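PDB 4UUC: ankyrin repeat and SOCS BOX protein 11 from Homo sapiens, which serves as the substrate-recognition component of a cullin-5-RING E3 ubiquitin ligase that marks targets such as BIK for proteasomal degradation, this chain being its ankyrin repeat domain. Local coordinates for residues 116-121 and 152-157; 138-143 and 163-168; 170-175 and 204-209; 182-187 and 218-223. All coordinates share one frame; numbering follows the deposited sequence.

Contact 1 (116-121 and 152-157)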
loop_
_atom_site.group_PDB
_atom_site.type_symbol
_atom_site.label_atom_id
_atom_site.label_comp_id
_atom_site.label_asym_id
_atom_site.label_seq_id
_atom_site.Cartn_x
_atom_site.Cartn_y
_atom_site.Cartn_z
ATOM N N GLU A 116 5.545 -2.806 7.684
ATOM C CA GLU A 116 5.434 -1.931 8.848
ATOM C C GLU A 116 4.510 -0.744 8.556
ATOM O O GLU A 116 3.677 -0.383 9.390
ATOM C CB GLU A 116 6.807 -1.425 9.306
ATOM C CG GLU A 116 6.721 -0.536 10.547
ATOM C CD GLU A 116 8.067 -0.236 11.184
ATOM O OE1 GLU A 116 9.112 -0.593 10.599
ATOM O OE2 GLU A 116 8.074 0.365 12.282
ATOM N N CYS A 117 4.662 -0.135 7.382
ATOM C CA CYS A 117 3.776 0.950 6.975
ATOM C C CYS A 117 2.315 0.484 6.961
ATOM O O CYS A 117 1.420 1.201 7.408
ATOM C CB CYS A 117 4.187 1.487 5.601
ATOM S SG CYS A 117 5.778 2.356 5.603
ATOM N N MET A 118 2.085 -0.724 6.454
ATOM C CA MET A 118 0.752 -1.326 6.454
ATOM C C MET A 118 0.191 -1.415 7.875
ATOM O O MET A 118 -0.940 -1.001 8.133
ATOM C CB MET A 118 0.805 -2.718 5.816
ATOM C CG MET A 118 -0.540 -3.424 5.673
ATOM S SD MET A 118 -0.363 -5.194 5.313
ATOM C CE MET A 118 0.209 -5.805 6.898
ATOM N N GLU A 119 0.991 -1.942 8.797
ATOM C CA GLU A 119 0.540 -2.143 10.169
ATOM C C GLU A 119 0.222 -0.827 10.865
ATOM O O GLU A 119 -0.752 -0.740 11.610
ATOM C CB GLU A 119 1.591 -2.916 10.965
ATOM C CG GLU A 119 1.733 -4.359 10.518
ATOM C CD GLU A 119 2.634 -5.168 11.431
ATOM O OE1 GLU A 119 2.491 -5.052 12.667
ATOM O OE2 GLU A 119 3.477 -5.927 10.912
ATOM N N ILE A 120 1.038 0.194 10.622
ATOM C CA ILE A 120 0.789 1.512 11.194
ATOM C C ILE A 120 -0.557 2.054 10.718
ATOM O O ILE A 120 -1.327 2.594 11.512
ATOM C CB ILE A 120 1.912 2.509 10.835
ATOM C CG1 ILE A 120 3.222 2.087 11.506
ATOM C CG2 ILE A 120 1.539 3.927 11.280
ATOM C CD1 ILE A 120 4.445 2.842 11.014
ATOM N N LEU A 121 -0.841 1.908 9.427
ATOM C CA LEU A 121 -2.101 2.394 8.872
ATOM C C LEU A 121 -3.290 1.642 9.469
ATOM O O LEU A 121 -4.322 2.239 9.774
ATOM C CB LEU A 121 -2.107 2.264 7.349
ATOM C CG LEU A 121 -1.165 3.209 6.594
ATOM C CD1 LEU A 121 -1.090 2.816 5.125
ATOM C CD2 LEU A 121 -1.608 4.654 6.736
ATOM N N LYS A 152 0.382 -13.023 5.713
ATOM C CA LYS A 152 0.297 -13.647 7.030
ATOM C C LYS A 152 -0.259 -12.679 8.069
ATOM O O LYS A 152 -1.178 -13.017 8.815
ATOM C CB LYS A 152 1.669 -14.157 7.470
ATOM C CG LYS A 152 1.655 -14.839 8.832
ATOM C CD LYS A 152 2.940 -15.598 9.079
ATOM C CE LYS A 152 2.883 -16.380 10.386
ATOM N NZ LYS A 152 2.915 -15.484 11.573
ATOM N N LYS A 153 0.285 -11.467 8.095
ATOM C CA LYS A 153 -0.132 -10.458 9.067
ATOM C C LYS A 153 -1.590 -10.044 8.879
ATOM O O LYS A 153 -2.332 -9.920 9.850
ATOM C CB LYS A 153 0.779 -9.231 8.973
ATOM C CG LYS A 153 0.588 -8.227 10.101
ATOM C CD LYS A 153 1.136 -8.761 11.421
ATOM C CE LYS A 153 0.639 -7.948 12.602
ATOM N NZ LYS A 153 1.201 -8.446 13.889
ATOM N N LEU A 154 -1.997 -9.819 7.632
ATOM C CA LEU A 154 -3.374 -9.430 7.334
ATOM C C LEU A 154 -4.374 -10.496 7.786
ATOM O O LEU A 154 -5.408 -10.177 8.370
ATOM C CB LEU A 154 -3.536 -9.156 5.838
ATOM C CG LEU A 154 -2.946 -7.826 5.360
ATOM C CD1 LEU A 154 -2.800 -7.807 3.843
ATOM C CD2 LEU A 154 -3.812 -6.657 5.821
ATOM N N LEU A 155 -4.060 -11.759 7.519
ATOM C CA LEU A 155 -4.922 -12.864 7.929
ATOM C C LEU A 155 -5.015 -12.939 9.453
ATOM O O LEU A 155 -6.096 -13.125 10.010
ATOM C CB LEU A 155 -4.402 -14.185 7.358
ATOM C CG LEU A 155 -4.540 -14.346 5.841
ATOM C CD1 LEU A 155 -3.724 -15.530 5.342
ATOM C CD2 LEU A 155 -6.005 -14.493 5.441
ATOM N N GLU A 156 -3.875 -12.789 10.120
ATOM C CA GLU A 156 -3.826 -12.817 11.579
ATOM C C GLU A 156 -4.633 -11.683 12.205
ATOM O O GLU A 156 -5.201 -11.843 13.284
ATOM C CB GLU A 156 -2.377 -12.745 12.060
ATOM C CG GLU A 156 -1.591 -14.007 11.793
ATOM C CD GLU A 156 -0.113 -13.854 12.078
ATOM O OE1 GLU A 156 0.337 -12.723 12.364
ATOM O OE2 GLU A 156 0.603 -14.874 12.014
ATOM N N LEU A 157 -4.685 -10.543 11.523
ATOM C CA LEU A 157 -5.429 -9.386 12.015
ATOM C C LEU A 157 -6.920 -9.467 11.679
ATOM O O LEU A 157 -7.697 -8.597 12.070
ATOM C CB LEU A 157 -4.831 -8.095 11.439
ATOM C CG LEU A 157 -3.454 -7.699 11.976
ATOM C CD1 LEU A 157 -2.887 -6.524 11.184
ATOM C CD2 LEU A 157 -3.524 -7.351 13.457
#
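Lys153 on helix 148-156 reaches across to Met118 and Glu119 on helix 115-123. Its CB lies 4.0 Å from Met118 CE, the methyl end of the thioether. Lys153 CG is also near that methyl and lies 3.8 Å from Glu119 OE2. The bend at chi2 (71°) then turns the lysine across the end of Glu119, at about a right angle to it: Lys153 CD is 3.7 Å from Glu119 OE2, and Lys153 CE is 3.4 Å from Glu119 OE1. At the tip, Lys153 NZ stands 3.8 Å from Glu119 OE1, a long salt bridge, while Glu119 OE2 pairs more firmly with Arg115 on its own helix. Deeper in, Met118 SD rests against Leu154 CG at 3.7 Å. The helices belong to ANK 4 and ANK 5 and run nearly in the same direction, 20° apart with axes 11.3 Å from each other, so side chains alone bridge them. An alanine in place of Glu119 would probably leave both Arg115 and Lys153 without their carboxylate and the lysine chain freer to swing. Apolar contact on the inner side and a long charge pair on the outer side suggest that packing contributes more here than the Glu119-Lys153 charges.

Contact 2 (138-143 and 163-168)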
loop_
_atom_site.group_PDB
_atom_site.type_symbol
_atom_site.label_atom_id
_atom_site.label_comp_id
_atom_site.label_asym_id
_atom_site.label_seq_id
_atom_site.Cartn_x
_atom_site.Cartn_y
_atom_site.Cartn_z
ATOM N N PRO A 138 -6.550 -5.000 0.571
ATOM C CA PRO A 138 -5.126 -5.149 0.878
ATOM C C PRO A 138 -4.646 -6.599 0.761
ATOM O O PRO A 138 -3.546 -6.839 0.265
ATOM C CB PRO A 138 -5.028 -4.640 2.319
ATOM C CG PRO A 138 -6.151 -3.656 2.436
ATOM C CD PRO A 138 -7.260 -4.238 1.616
ATOM N N LEU A 139 -5.460 -7.554 1.200
ATOM C CA LEU A 139 -5.077 -8.958 1.102
ATOM C C LEU A 139 -4.921 -9.375 -0.359
ATOM O O LEU A 139 -3.994 -10.103 -0.711
ATOM C CB LEU A 139 -6.103 -9.854 1.799
ATOM C CG LEU A 139 -5.813 -11.354 1.741
ATOM C CD1 LEU A 139 -4.483 -11.692 2.406
ATOM C CD2 LEU A 139 -6.957 -12.122 2.394
ATOM N N TYR A 140 -5.831 -8.910 -1.206
ATOM C CA TYR A 140 -5.781 -9.220 -2.630
ATOM C C TYR A 140 -4.497 -8.691 -3.276
ATOM O O TYR A 140 -3.862 -9.383 -4.074
ATOM C CB TYR A 140 -7.005 -8.632 -3.331
ATOM C CG TYR A 140 -7.109 -8.987 -4.790
ATOM C CD1 TYR A 140 -7.700 -10.175 -5.196
ATOM C CD2 TYR A 140 -6.631 -8.126 -5.766
ATOM C CE1 TYR A 140 -7.803 -10.499 -6.537
ATOM C CE2 TYR A 140 -6.727 -8.439 -7.101
ATOM C CZ TYR A 140 -7.310 -9.622 -7.487
ATOM O OH TYR A 140 -7.392 -9.918 -8.825
ATOM N N VAL A 141 -4.127 -7.462 -2.932
ATOM C CA VAL A 141 -2.894 -6.865 -3.427
ATOM C C VAL A 141 -1.690 -7.671 -2.943
ATOM O O VAL A 141 -0.786 -7.966 -3.722
ATOM C CB VAL A 141 -2.766 -5.391 -2.974
ATOM C CG1 VAL A 141 -1.409 -4.809 -3.370
ATOM C CG2 VAL A 141 -3.899 -4.557 -3.569
ATOM N N ALA A 142 -1.686 -8.020 -1.658
ATOM C CA ALA A 142 -0.605 -8.812 -1.076
ATOM C C ALA A 142 -0.407 -10.124 -1.836
ATOM O O ALA A 142 0.726 -10.542 -2.090
ATOM C CB ALA A 142 -0.889 -9.092 0.400
ATOM N N CYS A 143 -1.510 -10.783 -2.174
ATOM C CA CYS A 143 -1.455 -12.048 -2.898
ATOM C C CYS A 143 -1.010 -11.860 -4.347
ATOM O O CYS A 143 -0.274 -12.682 -4.888
ATOM C CB CYS A 143 -2.813 -12.746 -2.845
ATOM S SG CYS A 143 -3.267 -13.322 -1.185
ATOM N N HIS A 163 -12.383 -11.959 0.412
ATOM C CA HIS A 163 -12.660 -10.623 -0.113
ATOM C C HIS A 163 -11.481 -10.113 -0.942
ATOM O O HIS A 163 -10.404 -9.850 -0.403
ATOM C CB HIS A 163 -12.961 -9.664 1.038
ATOM C CG HIS A 163 -13.571 -8.366 0.607
ATOM N ND1 HIS A 163 -14.087 -7.454 1.502
ATOM C CD2 HIS A 163 -13.742 -7.823 -0.622
ATOM C CE1 HIS A 163 -14.548 -6.405 0.845
ATOM N NE2 HIS A 163 -14.354 -6.605 -0.447
ATOM N N GLY A 164 -11.688 -9.978 -2.249
ATOM C CA GLY A 164 -10.620 -9.591 -3.153
ATOM C C GLY A 164 -10.960 -8.425 -4.061
ATOM O O GLY A 164 -11.114 -7.296 -3.599
ATOM N N GLN A 165 -11.041 -8.708 -5.361
ATOM C CA GLN A 165 -11.422 -7.724 -6.372
ATOM C C GLN A 165 -12.713 -8.208 -7.028
ATOM O O GLN A 165 -12.686 -8.994 -7.976
ATOM C CB GLN A 165 -10.306 -7.537 -7.404
ATOM C CG GLN A 165 -10.455 -6.300 -8.280
ATOM C CD GLN A 165 -11.526 -6.454 -9.342
ATOM O OE1 GLN A 165 -12.610 -5.875 -9.240
ATOM N NE2 GLN A 165 -11.228 -7.238 -10.372
ATOM N N TRP A 166 -13.831 -7.725 -6.491
ATOM C CA TRP A 166 -15.173 -8.232 -6.783
ATOM C C TRP A 166 -15.180 -9.768 -6.696
ATOM O O TRP A 166 -15.075 -10.306 -5.597
ATOM C CB TRP A 166 -15.691 -7.730 -8.140
ATOM C CG TRP A 166 -17.174 -8.018 -8.308
ATOM C CD1 TRP A 166 -18.157 -7.788 -7.389
ATOM C CD2 TRP A 166 -17.823 -8.611 -9.444
ATOM N NE1 TRP A 166 -19.373 -8.194 -7.879
ATOM C CE2 TRP A 166 -19.197 -8.702 -9.138
ATOM C CE3 TRP A 166 -17.376 -9.069 -10.688
ATOM C CZ2 TRP A 166 -20.126 -9.233 -10.029
ATOM C CZ3 TRP A 166 -18.302 -9.597 -11.571
ATOM C CH2 TRP A 166 -19.660 -9.677 -11.235
ATOM N N LEU A 167 -15.295 -10.476 -7.820
ATOM C CA LEU A 167 -15.400 -11.941 -7.780
ATOM C C LEU A 167 -14.045 -12.658 -7.794
ATOM O O LEU A 167 -13.984 -13.878 -7.611
ATOM C CB LEU A 167 -16.242 -12.450 -8.950
ATOM C CG LEU A 167 -17.761 -12.247 -8.873
ATOM C CD1 LEU A 167 -18.414 -12.895 -10.080
ATOM C CD2 LEU A 167 -18.363 -12.787 -7.586
ATOM N N ASP A 168 -12.969 -11.914 -8.026
ATOM C CA ASP A 168 -11.623 -12.481 -7.990
ATOM C C ASP A 168 -11.137 -12.476 -6.538
ATOM O O ASP A 168 -10.838 -11.421 -5.976
ATOM C CB ASP A 168 -10.678 -11.684 -8.896
ATOM C CG ASP A 168 -9.613 -12.554 -9.555
ATOM O OD1 ASP A 168 -9.961 -13.593 -10.151
ATOM O OD2 ASP A 168 -8.425 -12.184 -9.492
HETATM O O HOH W 1 -8.435 -8.215 -10.759
#
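Tyr140 is the residue through which segment 138-143 of helix 138-144 meets Gly164, Gln165 and Asp168. Just before it, Leu139 packs on Val151 and Leu155 of helix 148-156. Next comes Tyr140, whose CG is anti to the backbone N (chi1 -175°), which sends the ring out to the loop. Its CD1 lies 3.6 Å from Gly164 CA. Gln165 CB sits over one ring face, 3.8 Å from the centroid and 17° off the normal, a CH-pi contact. The loop is the turn that joins ANK 5 to ANK 6, a type II' beta turn from Gln165 to Asp168 closed by Asp168 N to Gln165 O at 2.9 Å, with Gln165 N returning a bond to Asp168 O, and Thr137 to Tyr140 stand where ankyrin repeats usually carry Thr-Pro-Leu-His. The phenol OH of Tyr140 donates to Asp168 OD2 at 2.6 Å, using the anti lone pair of that oxygen, which lies in the ring plane at its edge. Asp168 OD2 also pairs with Arg176, and Asp168 OD1 with Asn197, so the carboxylate is gripped on both oxygens. A water gives the Tyr140 OH a second bond, 2.8 Å long, and accepts from Gln165 NE2.

Contact 3 (170-175 and 204-209)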
loop_
_atom_site.group_PDB
_atom_site.type_symbol
_atom_site.label_atom_id
_atom_site.label_comp_id
_atom_site.label_asym_id
_atom_site.label_seq_id
_atom_site.Cartn_x
_atom_site.Cartn_y
_atom_site.Cartn_z
ATOM N N PRO A 170 -8.630 -13.403 -3.227
ATOM C CA PRO A 170 -7.178 -13.440 -3.017
ATOM C C PRO A 170 -6.553 -14.756 -3.470
ATOM O O PRO A 170 -5.418 -14.758 -3.949
ATOM C CB PRO A 170 -7.047 -13.251 -1.505
ATOM C CG PRO A 170 -8.234 -12.440 -1.140
ATOM C CD PRO A 170 -9.341 -12.956 -2.018
ATOM N N LEU A 171 -7.285 -15.858 -3.331
ATOM C CA LEU A 171 -6.778 -17.155 -3.763
ATOM C C LEU A 171 -6.655 -17.212 -5.288
ATOM O O LEU A 171 -5.706 -17.790 -5.812
ATOM C CB LEU A 171 -7.679 -18.287 -3.263
ATOM C CG LEU A 171 -7.159 -19.707 -3.504
ATOM C CD1 LEU A 171 -5.952 -20.016 -2.616
ATOM C CD2 LEU A 171 -8.260 -20.726 -3.284
ATOM N N HIS A 172 -7.610 -16.615 -6.001
ATOM C CA HIS A 172 -7.519 -16.534 -7.457
ATOM C C HIS A 172 -6.267 -15.773 -7.867
ATOM O O HIS A 172 -5.547 -16.190 -8.773
ATOM C CB HIS A 172 -8.751 -15.854 -8.063
ATOM C CG HIS A 172 -9.970 -16.721 -8.100
ATOM N ND1 HIS A 172 -11.063 -16.502 -7.292
ATOM C CD2 HIS A 172 -10.271 -17.805 -8.854
ATOM C CE1 HIS A 172 -11.983 -17.417 -7.538
ATOM N NE2 HIS A 172 -11.526 -18.220 -8.482
ATOM N N ALA A 173 -6.013 -14.654 -7.194
ATOM C CA ALA A 173 -4.824 -13.855 -7.459
ATOM C C ALA A 173 -3.561 -14.664 -7.181
ATOM O O ALA A 173 -2.624 -14.653 -7.973
ATOM C CB ALA A 173 -4.829 -12.597 -6.621
ATOM N N ALA A 174 -3.551 -15.373 -6.056
ATOM C CA ALA A 174 -2.396 -16.173 -5.670
ATOM C C ALA A 174 -2.139 -17.301 -6.672
ATOM O O ALA A 174 -0.987 -17.661 -6.928
ATOM C CB ALA A 174 -2.592 -16.744 -4.266
ATOM N N ALA A 175 -3.212 -17.844 -7.238
ATOM C CA ALA A 175 -3.115 -18.953 -8.186
ATOM C C ALA A 175 -2.399 -18.543 -9.471
ATOM O O ALA A 175 -1.795 -19.378 -10.141
ATOM C CB ALA A 175 -4.502 -19.491 -8.505
ATOM N N LEU A 204 -7.765 -23.352 -8.980
ATOM C CA LEU A 204 -7.059 -24.454 -9.623
ATOM C C LEU A 204 -7.011 -24.271 -11.145
ATOM O O LEU A 204 -5.979 -24.516 -11.767
ATOM C CB LEU A 204 -7.716 -25.789 -9.270
ATOM C CG LEU A 204 -7.018 -27.052 -9.788
ATOM C CD1 LEU A 204 -5.597 -27.178 -9.239
ATOM C CD2 LEU A 204 -7.838 -28.281 -9.430
ATOM N N ASP A 205 -8.117 -23.821 -11.737
ATOM C CA ASP A 205 -8.157 -23.563 -13.178
ATOM C C ASP A 205 -7.095 -22.547 -13.602
ATOM O O ASP A 205 -6.542 -22.630 -14.702
ATOM C CB ASP A 205 -9.535 -23.040 -13.613
ATOM C CG ASP A 205 -10.641 -24.072 -13.476
ATOM O OD1 ASP A 205 -10.361 -25.288 -13.525
ATOM O OD2 ASP A 205 -11.811 -23.651 -13.332
ATOM N N LEU A 206 -6.829 -21.575 -12.734
ATOM C CA LEU A 206 -5.913 -20.484 -13.059
ATOM C C LEU A 206 -4.446 -20.868 -12.915
ATOM O O LEU A 206 -3.580 -20.249 -13.532
ATOM C CB LEU A 206 -6.199 -19.271 -12.172
ATOM C CG LEU A 206 -7.549 -18.585 -12.391
ATOM C CD1 LEU A 206 -7.788 -17.551 -11.306
ATOM C CD2 LEU A 206 -7.613 -17.938 -13.769
ATOM N N ALA A 207 -4.162 -21.877 -12.096
ATOM C CA ALA A 207 -2.784 -22.262 -11.822
ATOM C C ALA A 207 -2.116 -22.831 -13.069
ATOM O O ALA A 207 -2.749 -23.524 -13.861
ATOM C CB ALA A 207 -2.731 -23.273 -10.683
ATOM N N ALA A 208 -0.831 -22.531 -13.229
ATOM C CA ALA A 208 -0.054 -23.036 -14.355
ATOM C C ALA A 208 0.110 -24.552 -14.257
ATOM O O ALA A 208 0.457 -25.063 -13.191
ATOM C CB ALA A 208 1.303 -22.362 -14.398
ATOM N N PRO A 209 -0.148 -25.277 -15.362
ATOM C CA PRO A 209 -0.022 -26.740 -15.335
ATOM C C PRO A 209 1.337 -27.224 -14.840
ATOM O O PRO A 209 2.365 -26.652 -15.202
ATOM C CB PRO A 209 -0.229 -27.136 -16.799
ATOM C CG PRO A 209 -1.071 -26.061 -17.360
ATOM C CD PRO A 209 -0.638 -24.801 -16.670
HETATM O O HOH W 2 0.406 -20.433 -11.471
#
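The imidazole of His172 meets Leu206 at its edge: the methyl Leu206 CD1 lies near the ring plane, 3.5 Å from His172 CD2. Because CD1 lies near that plane, the leucine abuts the rim; the two side chains cross at about a right angle. Both ring nitrogens are engaged, ND1 taking a hydrogen bond from Thr169 N and NE2 making a weak one to Lys201 O, which probably restrains the rotation of the ring. In Leu206, CG is anti to the carbonyl carbon (chi1 -66°), and this carries CD1 back over the base of the histidine, to 3.8 Å from His172 CB and 3.6 Å from His172 O. This is the histidine of the Thr-Pro-Leu-His motif of ANK 6, beginning at Thr169, and its two bonds are those the motif is known for: one to the threonine N-H in front of the helix, the other to a backbone carbonyl of the following hairpin loop. Helix 203-206 packs beside helix 170-175, beyond ANK 6, in the manner of a further repeat's first helix. Further along, the two backbones draw together, with Ala175 CA 4.9 Å from Ala207 CA, a spacing that small side chains permit. Ala175 CB touches Leu206 CB at 4.0 Å. The carbonyl of Ala175 faces the point where helix 203-206 has just ended: Ala207 CA directs a C-H at Ala175 O over 3.5 Å, with an angle of 155° at the hydrogen. A water also donates to Ala175 O at 2.8 Å and accepts from Ala208 N.

Contact 4 (182-187 and 218-223)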
loop_
_atom_site.group_PDB
_atom_site.type_symbol
_atom_site.label_atom_id
_atom_site.label_comp_id
_atom_site.label_asym_id
_atom_site.label_seq_id
_atom_site.Cartn_x
_atom_site.Cartn_y
_atom_site.Cartn_z
ATOM N N VAL A 182 1.795 -18.655 0.161
ATOM C CA VAL A 182 0.558 -17.877 0.155
ATOM C C VAL A 182 -0.674 -18.775 -0.032
ATOM O O VAL A 182 -1.698 -18.572 0.620
ATOM C CB VAL A 182 0.603 -16.796 -0.944
ATOM C CG1 VAL A 182 -0.768 -16.146 -1.142
ATOM C CG2 VAL A 182 1.642 -15.743 -0.596
ATOM N N ILE A 183 -0.573 -19.761 -0.920
ATOM C CA ILE A 183 -1.665 -20.707 -1.142
ATOM C C ILE A 183 -2.043 -21.418 0.161
ATOM O O ILE A 183 -3.224 -21.487 0.518
ATOM C CB ILE A 183 -1.293 -21.763 -2.215
ATOM C CG1 ILE A 183 -1.016 -21.093 -3.564
ATOM C CG2 ILE A 183 -2.401 -22.806 -2.368
ATOM C CD1 ILE A 183 -2.234 -20.448 -4.224
ATOM N N HIS A 184 -1.054 -21.942 0.878
ATOM C CA HIS A 184 -1.346 -22.689 2.104
ATOM C C HIS A 184 -1.847 -21.774 3.223
ATOM O O HIS A 184 -2.715 -22.167 4.005
ATOM C CB HIS A 184 -0.113 -23.472 2.564
ATOM C CG HIS A 184 0.225 -24.627 1.675
ATOM N ND1 HIS A 184 -0.696 -25.597 1.337
ATOM C CD2 HIS A 184 1.376 -24.967 1.048
ATOM C CE1 HIS A 184 -0.125 -26.484 0.541
ATOM N NE2 HIS A 184 1.132 -26.125 0.351
ATOM N N LEU A 185 -1.321 -20.555 3.290
ATOM C CA LEU A 185 -1.782 -19.585 4.282
ATOM C C LEU A 185 -3.254 -19.242 4.076
ATOM O O LEU A 185 -4.027 -19.237 5.030
ATOM C CB LEU A 185 -0.941 -18.307 4.229
ATOM C CG LEU A 185 0.387 -18.315 4.994
ATOM C CD1 LEU A 185 1.239 -17.123 4.587
ATOM C CD2 LEU A 185 0.149 -18.300 6.488
ATOM N N LEU A 186 -3.636 -18.935 2.838
ATOM C CA LEU A 186 -5.033 -18.649 2.524
ATOM C C LEU A 186 -5.933 -19.839 2.855
ATOM O O LEU A 186 -6.993 -19.683 3.466
ATOM C CB LEU A 186 -5.198 -18.284 1.047
ATOM C CG LEU A 186 -4.660 -16.924 0.601
ATOM C CD1 LEU A 186 -4.824 -16.784 -0.907
ATOM C CD2 LEU A 186 -5.361 -15.786 1.321
ATOM N N THR A 187 -5.513 -21.023 2.432
ATOM C CA THR A 187 -6.277 -22.234 2.686
ATOM C C THR A 187 -6.409 -22.486 4.190
ATOM O O THR A 187 -7.493 -22.825 4.674
ATOM C CB THR A 187 -5.628 -23.452 2.014
ATOM O OG1 THR A 187 -5.527 -23.222 0.605
ATOM C CG2 THR A 187 -6.455 -24.707 2.262
ATOM N N LEU A 218 -4.019 -28.646 -5.599
ATOM C CA LEU A 218 -4.488 -30.021 -5.736
ATOM C C LEU A 218 -4.430 -30.757 -4.398
ATOM O O LEU A 218 -5.320 -31.545 -4.078
ATOM C CB LEU A 218 -3.658 -30.770 -6.780
ATOM C CG LEU A 218 -3.953 -30.452 -8.246
ATOM C CD1 LEU A 218 -2.850 -30.982 -9.140
ATOM C CD2 LEU A 218 -5.298 -31.032 -8.654
ATOM N N LEU A 219 -3.387 -30.491 -3.619
ATOM C CA LEU A 219 -3.189 -31.174 -2.338
ATOM C C LEU A 219 -4.175 -30.722 -1.258
ATOM O O LEU A 219 -4.471 -31.476 -0.331
ATOM C CB LEU A 219 -1.758 -30.957 -1.839
ATOM C CG LEU A 219 -0.652 -31.704 -2.585
ATOM C CD1 LEU A 219 0.712 -31.169 -2.174
ATOM C CD2 LEU A 219 -0.743 -33.202 -2.336
ATOM N N ARG A 220 -4.684 -29.499 -1.385
ATOM C CA ARG A 220 -5.558 -28.908 -0.370
ATOM C C ARG A 220 -7.040 -29.009 -0.726
ATOM O O ARG A 220 -7.905 -28.844 0.136
ATOM C CB ARG A 220 -5.204 -27.436 -0.152
ATOM C CG ARG A 220 -3.784 -27.166 0.339
ATOM C CD ARG A 220 -3.458 -27.894 1.634
ATOM N NE ARG A 220 -4.313 -27.495 2.751
ATOM C CZ ARG A 220 -4.022 -26.541 3.630
ATOM N NH1 ARG A 220 -2.892 -25.851 3.542
ATOM N NH2 ARG A 220 -4.873 -26.270 4.611
ATOM N N GLU A 221 -7.336 -29.268 -1.994
ATOM C CA GLU A 221 -8.718 -29.317 -2.449
ATOM C C GLU A 221 -9.406 -30.568 -1.920
ATOM O O GLU A 221 -8.932 -31.684 -2.128
ATOM C CB GLU A 221 -8.784 -29.287 -3.976
ATOM C CG GLU A 221 -10.167 -28.999 -4.524
ATOM C CD GLU A 221 -10.194 -28.914 -6.041
ATOM O OE1 GLU A 221 -9.506 -29.724 -6.699
ATOM O OE2 GLU A 221 -10.901 -28.034 -6.573
ATOM N N GLY A 222 -10.524 -30.379 -1.231
ATOM C CA GLY A 222 -11.278 -31.499 -0.695
ATOM C C GLY A 222 -11.941 -32.317 -1.790
ATOM O O GLY A 222 -12.053 -31.865 -2.932
ATOM N N PRO A 223 -12.390 -33.534 -1.449
ATOM C CA PRO A 223 -13.036 -34.398 -2.440
ATOM C C PRO A 223 -14.395 -33.860 -2.867
ATOM O O PRO A 223 -14.911 -32.948 -2.219
ATOM C CB PRO A 223 -13.187 -35.726 -1.697
ATOM C CG PRO A 223 -13.307 -35.325 -0.274
ATOM C CD PRO A 223 -12.378 -34.152 -0.112
#
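Hydrogen bonding and charge lead in the meeting of Arg220 with His184. Arg220 NH1 donates to His184 ND1 over 3.1 Å, with an angle of 156° at the hydrogen. The acceptor lies close to the guanidinium plane, the donor is somewhat tilted out of the imidazole plane, and the two flat groups are only 18° apart, so they meet edge to edge. Arg220 NH2 forms a salt bridge with Asp188, the stronger of its polar ties. Within helix 180-188, Thr187 OG1 donates to Ile183 O at 2.9 Å, and that oxygen takes Thr187 N from the opposite face of its plane. In the ankyrin array this joins the second helix of ANK 6 to the C-terminal helix 212-220, near its last turn, at the surface. Van der Waals contact comes next: with OG1 bonded to Ile183 O, Thr187 CG2 is left to sit over one face of the guanidinium, 3.3 Å from Arg220 CZ. The arginine folds back to get there, bent at chi2 (-57°) and again at chi3, and its CG rests 3.7 Å from His184 CE1. An alanine instead of Arg220 would probably leave Asp188 without its mate, the His184 ring freer to turn, and the Thr187 methyl uncovered.

How the contacts relate
All four contacts lie in the C-terminal half of an all-helical ankyrin stack. Contact 1 joins helix 115-123 to 148-156, contact 2 ties helix 138-144 to the loop ahead of helix 170-175, contact 3 joins 170-175 to 203-206, and contact 4 joins 180-188 to 212-220; helices 203-206 and 212-220 extend the stack past ANK 6. Along the chain, contacts 1 and 2 interleave, as do 3 and 4, and the first pair closes before the second opens. The centres of contacts 2 and 3 are about 13 Å apart. Every pair touches except 1 and 3. Leu139, Cys143 and Leu186 carry apolar packing between contacts 2, 3 and 4, consistent with the shared core of an ankyrin stack.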